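Local coordinates for UPF0403 protein yphP (Bacillus subtilis, PDB 3FHK) that reduces mixed disulfides between proteins and bacillithiol as a dithiol bacilliredoxin, and has protein disulfide isomerase activity, at residues A[12-23]-A[82-90]. The protein carries 2 engineered substitutions. Numbering follows the deposited sequence.
With SO4 (sulfate ion), chain E.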
ATOM      1  N   MET A  12       6.643  -8.947  -0.946  1.00 45.03           N
ATOM      2  CA  MET A  12       6.334 -10.077  -1.821  1.00 45.26           C
ATOM      3  C   MET A  12       7.419 -11.155  -1.742  1.00 40.62           C
ATOM      4  O   MET A  12       7.138 -12.351  -1.789  1.00 47.66           O
ATOM      5  CB  MET A  12       6.106  -9.617  -3.268  1.00 49.84           C
ATOM      6  CG  MET A  12       4.667  -9.164  -3.570  1.00 55.75           C
ATOM      7  SD  MET A  12       3.447 -10.519  -3.529  1.00 40.73           S
ATOM      8  CE  MET A  12       4.236 -11.694  -4.610  1.00 47.37           C
ATOM      9  N   ARG A  13       8.661 -10.723  -1.602  1.00 33.80           N
ATOM     10  CA  ARG A  13       9.757 -11.654  -1.373  1.00 42.29           C
ATOM     11  C   ARG A  13       9.513 -12.519  -0.133  1.00 51.37           C
ATOM     12  O   ARG A  13       9.728 -13.737  -0.154  1.00 50.34           O
ATOM     13  CB  ARG A  13      11.067 -10.894  -1.203  1.00 39.12           C
ATOM     14  CG  ARG A  13      12.295 -11.750  -1.403  1.00 49.90           C
ATOM     15  CD  ARG A  13      13.543 -11.021  -0.953  1.00 69.44           C
ATOM     16  NE  ARG A  13      13.696 -11.019   0.504  1.00 85.57           N
ATOM     17  CZ  ARG A  13      14.466 -11.872   1.179  1.00 96.65           C
ATOM     18  NH1 ARG A  13      15.152 -12.803   0.531  1.00102.30           N
ATOM     19  NH2 ARG A  13      14.557 -11.795   2.501  1.00 98.45           N
ATOM     20  N   GLN A  14       9.077 -11.890   0.952  1.00 49.83           N
ATOM     21  CA  GLN A  14       8.880 -12.621   2.195  1.00 45.06           C
ATOM     22  C   GLN A  14       7.714 -13.593   2.100  1.00 41.73           C
ATOM     23  O   GLN A  14       7.783 -14.698   2.623  1.00 49.25           O
ATOM     24  CB  GLN A  14       8.697 -11.662   3.373  1.00 48.98           C
ATOM     25  CG  GLN A  14       9.970 -10.953   3.791  1.00 57.63           C
ATOM     26  CD  GLN A  14      11.180 -11.888   3.815  1.00 68.02           C
ATOM     27  OE1 GLN A  14      12.120 -11.716   3.038  1.00 70.79           O
ATOM     28  NE2 GLN A  14      11.155 -12.886   4.703  1.00 61.80           N
ATOM     29  N   LEU A  15       6.650 -13.179   1.421  1.00 44.48           N
ATOM     30  CA  LEU A  15       5.452 -13.999   1.295  1.00 40.97           C
ATOM     31  C   LEU A  15       5.690 -15.171   0.364  1.00 45.53           C
ATOM     32  O   LEU A  15       4.980 -16.181   0.409  1.00 41.75           O
ATOM     33  CB  LEU A  15       4.286 -13.174   0.756  1.00 35.64           C
ATOM     34  CG  LEU A  15       3.830 -11.970   1.568  1.00 33.53           C
ATOM     35  CD1 LEU A  15       2.746 -11.236   0.778  1.00 39.08           C
ATOM     36  CD2 LEU A  15       3.335 -12.378   2.967  1.00 42.77           C
ATOM     37  N   VAL A  16       6.685 -15.025  -0.499  1.00 42.21           N
ATOM     38  CA  VAL A  16       6.974 -16.045  -1.486  1.00 39.74           C
ATOM     39  C   VAL A  16       7.858 -17.164  -0.914  1.00 42.01           C
ATOM     40  O   VAL A  16       7.900 -18.268  -1.453  1.00 38.68           O
ATOM     41  CB  VAL A  16       7.582 -15.409  -2.743  1.00 36.15           C
ATOM     42  CG1 VAL A  16       8.418 -16.407  -3.504  1.00 40.81           C
ATOM     43  CG2 VAL A  16       6.469 -14.845  -3.617  1.00 38.40           C
ATOM     44  N   VAL A  17       8.521 -16.883   0.205  1.00 42.92           N
ATOM     45  CA  VAL A  17       9.438 -17.838   0.833  1.00 37.82           C
ATOM     46  C   VAL A  17       8.819 -19.214   1.082  1.00 40.85           C
ATOM     47  O   VAL A  17       9.353 -20.215   0.623  1.00 45.28           O
ATOM     48  CB  VAL A  17      10.005 -17.293   2.158  1.00 47.55           C
ATOM     49  CG1 VAL A  17      10.657 -18.414   2.956  1.00 51.41           C
ATOM     50  CG2 VAL A  17      10.992 -16.169   1.893  1.00 46.88           C
ATOM     51  N   PRO A  18       7.688 -19.273   1.805  1.00 47.75           N
ATOM     52  CA  PRO A  18       7.088 -20.595   2.011  1.00 48.29           C
ATOM     53  C   PRO A  18       6.702 -21.250   0.688  1.00 46.42           C
ATOM     54  O   PRO A  18       6.612 -22.475   0.626  1.00 38.89           O
ATOM     55  CB  PRO A  18       5.828 -20.281   2.837  1.00 39.15           C
ATOM     56  CG  PRO A  18       5.564 -18.834   2.578  1.00 39.68           C
ATOM     57  CD  PRO A  18       6.928 -18.231   2.512  1.00 45.29           C
ATOM     58  N   MET A  19       6.476 -20.448  -0.352  1.00 44.67           N
ATOM     59  CA  MET A  19       6.160 -21.001  -1.667  1.00 42.65           C
ATOM     60  C   MET A  19       7.390 -21.660  -2.282  1.00 43.78           C
ATOM     61  O   MET A  19       7.264 -22.587  -3.081  1.00 42.86           O
ATOM     62  CB  MET A  19       5.565 -19.938  -2.601  1.00 44.85           C
ATOM     63  CG  MET A  19       4.238 -19.367  -2.101  1.00 48.69           C
ATOM     64  SD  MET A  19       3.460 -18.135  -3.192  1.00 31.42           S
ATOM     65  CE  MET A  19       2.493 -17.233  -1.981  1.00 37.82           C
ATOM     66  N   ARG A  20       8.577 -21.189  -1.900  1.00 43.45           N
ATOM     67  CA  ARG A  20       9.828 -21.830  -2.312  1.00 44.51           C
ATOM     68  C   ARG A  20      10.132 -23.046  -1.449  1.00 52.13           C
ATOM     69  O   ARG A  20      10.348 -24.147  -1.957  1.00 55.20           O
ATOM     70  CB  ARG A  20      11.000 -20.856  -2.212  1.00 39.66           C
ATOM     71  CG  ARG A  20      10.868 -19.653  -3.119  1.00 38.90           C
ATOM     72  CD  ARG A  20      11.940 -18.620  -2.830  1.00 37.58           C
ATOM     73  NE  ARG A  20      11.798 -17.447  -3.686  1.00 42.80           N
ATOM     74  CZ  ARG A  20      12.480 -17.254  -4.815  1.00 39.41           C
ATOM     75  NH1 ARG A  20      13.351 -18.155  -5.232  1.00 41.05           N
ATOM     76  NH2 ARG A  20      12.291 -16.153  -5.528  1.00 41.74           N
ATOM     77  N   ARG A  21      10.157 -22.837  -0.139  1.00 49.92           N
ATOM     78  CA  ARG A  21      10.492 -23.904   0.792  1.00 48.15           C
ATOM     79  C   ARG A  21       9.620 -25.139   0.589  1.00 39.53           C
ATOM     80  O   ARG A  21      10.075 -26.265   0.792  1.00 34.52           O
ATOM     81  CB  ARG A  21      10.396 -23.414   2.232  1.00 45.91           C
ATOM     82  CG  ARG A  21      11.599 -22.625   2.697  1.00 53.72           C
ATOM     83  CD  ARG A  21      11.421 -22.257   4.161  1.00 69.13           C
ATOM     84  NE  ARG A  21      12.521 -21.448   4.674  1.00 80.22           N
ATOM     85  CZ  ARG A  21      12.379 -20.509   5.607  1.00 82.56           C
ATOM     86  NH1 ARG A  21      11.180 -20.250   6.115  1.00 73.81           N
ATOM     87  NH2 ARG A  21      13.433 -19.816   6.021  1.00 86.89           N
ATOM     88  N   GLU A  22       8.377 -24.931   0.170  1.00 31.13           N
ATOM     89  CA  GLU A  22       7.507 -26.060  -0.129  1.00 31.03           C
ATOM     90  C   GLU A  22       8.195 -27.062  -1.065  1.00 39.70           C
ATOM     91  O   GLU A  22       8.104 -28.269  -0.848  1.00 42.01           O
ATOM     92  CB  GLU A  22       6.167 -25.598  -0.704  1.00 40.64           C
ATOM     93  CG  GLU A  22       5.259 -26.749  -1.116  1.00 56.86           C
ATOM     94  CD  GLU A  22       3.797 -26.346  -1.211  1.00 70.36           C
ATOM     95  OE1 GLU A  22       3.497 -25.155  -0.980  1.00 76.15           O
ATOM     96  OE2 GLU A  22       2.950 -27.222  -1.510  1.00 69.64           O
ATOM     97  N   LEU A  23       8.895 -26.559  -2.086  1.00 34.27           N
ATOM     98  CA  LEU A  23       9.662 -27.415  -2.991  1.00 30.56           C
ATOM     99  C   LEU A  23      11.066 -27.728  -2.478  1.00 31.59           C
ATOM    100  O   LEU A  23      11.509 -28.879  -2.538  1.00 38.94           O
ATOM    101  CB  LEU A  23       9.760 -26.790  -4.392  1.00 34.53           C
ATOM    102  CG  LEU A  23       8.434 -26.642  -5.143  1.00 36.14           C
ATOM    103  CD1 LEU A  23       8.617 -25.875  -6.444  1.00 34.04           C
ATOM    104  CD2 LEU A  23       7.813 -28.016  -5.401  1.00 30.24           C
ATOM    105  N   VAL A  82      14.609 -30.043  -9.599  1.00 31.19           N
ATOM    106  CA  VAL A  82      15.018 -28.651  -9.524  1.00 34.67           C
ATOM    107  C   VAL A  82      13.834 -27.775  -9.877  1.00 37.99           C
ATOM    108  O   VAL A  82      12.836 -28.232 -10.437  1.00 35.73           O
ATOM    109  CB  VAL A  82      16.197 -28.339 -10.472  1.00 26.80           C
ATOM    110  CG1 VAL A  82      17.315 -29.352 -10.287  1.00 27.06           C
ATOM    111  CG2 VAL A  82      15.732 -28.312 -11.908  1.00 28.81           C
ATOM    112  N   THR A  83      13.928 -26.511  -9.526  1.00 33.60           N
ATOM    113  CA  THR A  83      12.820 -25.632  -9.793  1.00 36.37           C
ATOM    114  C   THR A  83      13.299 -24.239 -10.128  1.00 36.91           C
ATOM    115  O   THR A  83      14.362 -23.800  -9.682  1.00 29.26           O
ATOM    116  CB  THR A  83      11.820 -25.596  -8.603  1.00 32.62           C
ATOM    117  OG1 THR A  83      10.813 -24.618  -8.864  1.00 32.62           O
ATOM    118  CG2 THR A  83      12.533 -25.273  -7.291  1.00 28.68           C
ATOM    119  N   VAL A  84      12.510 -23.574 -10.955  1.00 33.43           N
ATOM    120  CA  VAL A  84      12.673 -22.164 -11.213  1.00 36.38           C
ATOM    121  C   VAL A  84      11.334 -21.538 -10.885  1.00 34.36           C
ATOM    122  O   VAL A  84      10.290 -22.161 -11.085  1.00 35.31           O
ATOM    123  CB  VAL A  84      13.039 -21.897 -12.681  1.00 34.92           C
ATOM    124  CG1 VAL A  84      14.507 -22.249 -12.941  1.00 32.80           C
ATOM    125  CG2 VAL A  84      12.118 -22.693 -13.596  1.00 26.97           C
ATOM    126  N   PHE A  85      11.366 -20.313 -10.372  1.00 30.63           N
ATOM    127  CA  PHE A  85      10.164 -19.648  -9.908  1.00 30.93           C
ATOM    128  C   PHE A  85       9.723 -18.562 -10.873  1.00 33.28           C
ATOM    129  O   PHE A  85      10.238 -17.446 -10.844  1.00 40.46           O
ATOM    130  CB  PHE A  85      10.382 -19.043  -8.521  1.00 29.13           C
ATOM    131  CG  PHE A  85       9.123 -18.936  -7.714  1.00 34.11           C
ATOM    132  CD1 PHE A  85       8.040 -18.234  -8.199  1.00 29.13           C
ATOM    133  CD2 PHE A  85       9.013 -19.553  -6.479  1.00 37.05           C
ATOM    134  CE1 PHE A  85       6.872 -18.133  -7.468  1.00 31.02           C
ATOM    135  CE2 PHE A  85       7.843 -19.459  -5.751  1.00 39.45           C
ATOM    136  CZ  PHE A  85       6.769 -18.747  -6.252  1.00 32.88           C
ATOM    137  N   ALA A  86       8.753 -18.879 -11.718  1.00 34.87           N
ATOM    138  CA  ALA A  86       8.296 -17.911 -12.715  1.00 36.76           C
ATOM    139  C   ALA A  86       7.752 -16.645 -12.054  1.00 36.83           C
ATOM    140  O   ALA A  86       7.072 -16.706 -11.032  1.00 36.95           O
ATOM    141  CB  ALA A  86       7.246 -18.538 -13.614  1.00 31.69           C
ATOM    142  N   GLY A  87       8.051 -15.491 -12.635  1.00 36.89           N
ATOM    143  CA  GLY A  87       7.497 -14.248 -12.130  1.00 34.53           C
ATOM    144  C   GLY A  87       8.294 -13.667 -10.983  1.00 46.26           C
ATOM    145  O   GLY A  87       8.237 -12.464 -10.733  1.00 54.80           O
ATOM    146  N   GLN A  88       9.040 -14.523 -10.284  1.00 49.74           N
ATOM    147  CA  GLN A  88       9.898 -14.078  -9.187  1.00 44.53           C
ATOM    148  C   GLN A  88      11.371 -14.079  -9.586  1.00 35.13           C
ATOM    149  O   GLN A  88      12.073 -13.087  -9.404  1.00 48.22           O
ATOM    150  CB  GLN A  88       9.677 -14.935  -7.937  1.00 44.22           C
ATOM    151  CG  GLN A  88       8.257 -14.889  -7.406  1.00 52.87           C
ATOM    152  CD  GLN A  88       7.814 -13.484  -7.012  1.00 52.32           C
ATOM    153  OE1 GLN A  88       8.404 -12.848  -6.128  1.00 43.95           O
ATOM    154  NE2 GLN A  88       6.757 -13.000  -7.662  1.00 43.25           N
ATOM    155  N   ASP A  89      11.838 -15.200 -10.123  1.00 31.06           N
ATOM    156  CA  ASP A  89      13.181 -15.278 -10.690  1.00 41.94           C
ATOM    157  C   ASP A  89      13.054 -15.314 -12.206  1.00 48.14           C
ATOM    158  O   ASP A  89      13.098 -16.380 -12.807  1.00 50.67           O
ATOM    159  CB  ASP A  89      13.915 -16.529 -10.200  1.00 36.22           C
ATOM    160  CG  ASP A  89      14.063 -16.564  -8.702  1.00 47.88           C
ATOM    161  OD1 ASP A  89      13.966 -15.491  -8.063  1.00 54.70           O
ATOM    162  OD2 ASP A  89      14.274 -17.666  -8.159  1.00 52.36           O
ATOM    163  N   LYS A  90      12.892 -14.146 -12.821  1.00 53.11           N
ATOM    164  CA  LYS A  90      12.558 -14.070 -14.243  1.00 45.10           C
ATOM    165  C   LYS A  90      13.660 -14.580 -15.174  1.00 45.43           C
ATOM    166  O   LYS A  90      13.384 -15.271 -16.153  1.00 42.91           O
ATOM    167  CB  LYS A  90      12.174 -12.640 -14.615  1.00 44.09           C
ATOM    168  CG  LYS A  90      10.928 -12.139 -13.921  1.00 49.67           C
ATOM    169  CD  LYS A  90      10.493 -10.787 -14.464  1.00 52.94           C
ATOM    170  CE  LYS A  90       9.340 -10.208 -13.653  1.00 58.95           C
ATOM    171  NZ  LYS A  90       8.727  -9.012 -14.313  1.00 62.51           N
TER
HETATM  172  S   SO4 E 145      15.395 -11.510 -12.085  1.00 63.60           S
HETATM  173  O1  SO4 E 145      15.237 -10.241 -12.786  1.00 77.22           O
HETATM  174  O2  SO4 E 145      14.093 -11.923 -11.563  1.00 65.51           O
HETATM  175  O3  SO4 E 145      15.892 -12.522 -13.010  1.00 62.61           O
HETATM  176  O4  SO4 E 145      16.352 -11.340 -10.996  1.00 64.47           O
HETATM  177  O   HOH W   1      10.865 -13.720  -4.680  1.00 42.51           O
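Arg-20 reaches from the helix past the Phe-85 ring to the carboxylate of Asp-89. Its CB leaves the helix with CG anti to the carbonyl carbon (chi1 -62°), and CG lies 3.8 Å from CD2 of Phe-85. The chain then runs extended to NE. The guanidinium has CD2 of Phe-85 over one face and grips Asp-89 end-on. NH1 gives a hydrogen bond to OD2 of Asp-89, on its syn side, at 3.1 Å. NH2 bonds to OD1 of Asp-89, also at 3.1 Å and nearly straight (173°), but from above the carboxylate plane. NH2 also donates to a water, which in turn donates a hydrogen bond to OE1 of Gln-88. NH1 has a second acid, Glu-30. With an alanine at this position, Asp-89 would probably lose this charge partner, and part of the Phe-85 ring would lose its cover.

Next to the salt bridge the packing is largely apolar. Val-16 CG1 makes an off-centre CH-pi contact with the Phe-85 ring, 4.3 Å from its centroid, while Met-19 CB meets the ring edge. Further along, Leu-23 CD1 packs against Thr-83 OG1, which is hydrogen-bonded to Val-51 O.

Segment 12-23 of helix 2-24 runs nearly antiparallel to strand residues 82-85 (161°). The helix packs on one face of the thioredoxin-like sheet, alongside helix 57-73. Val-84 faces away, toward helix 90-97.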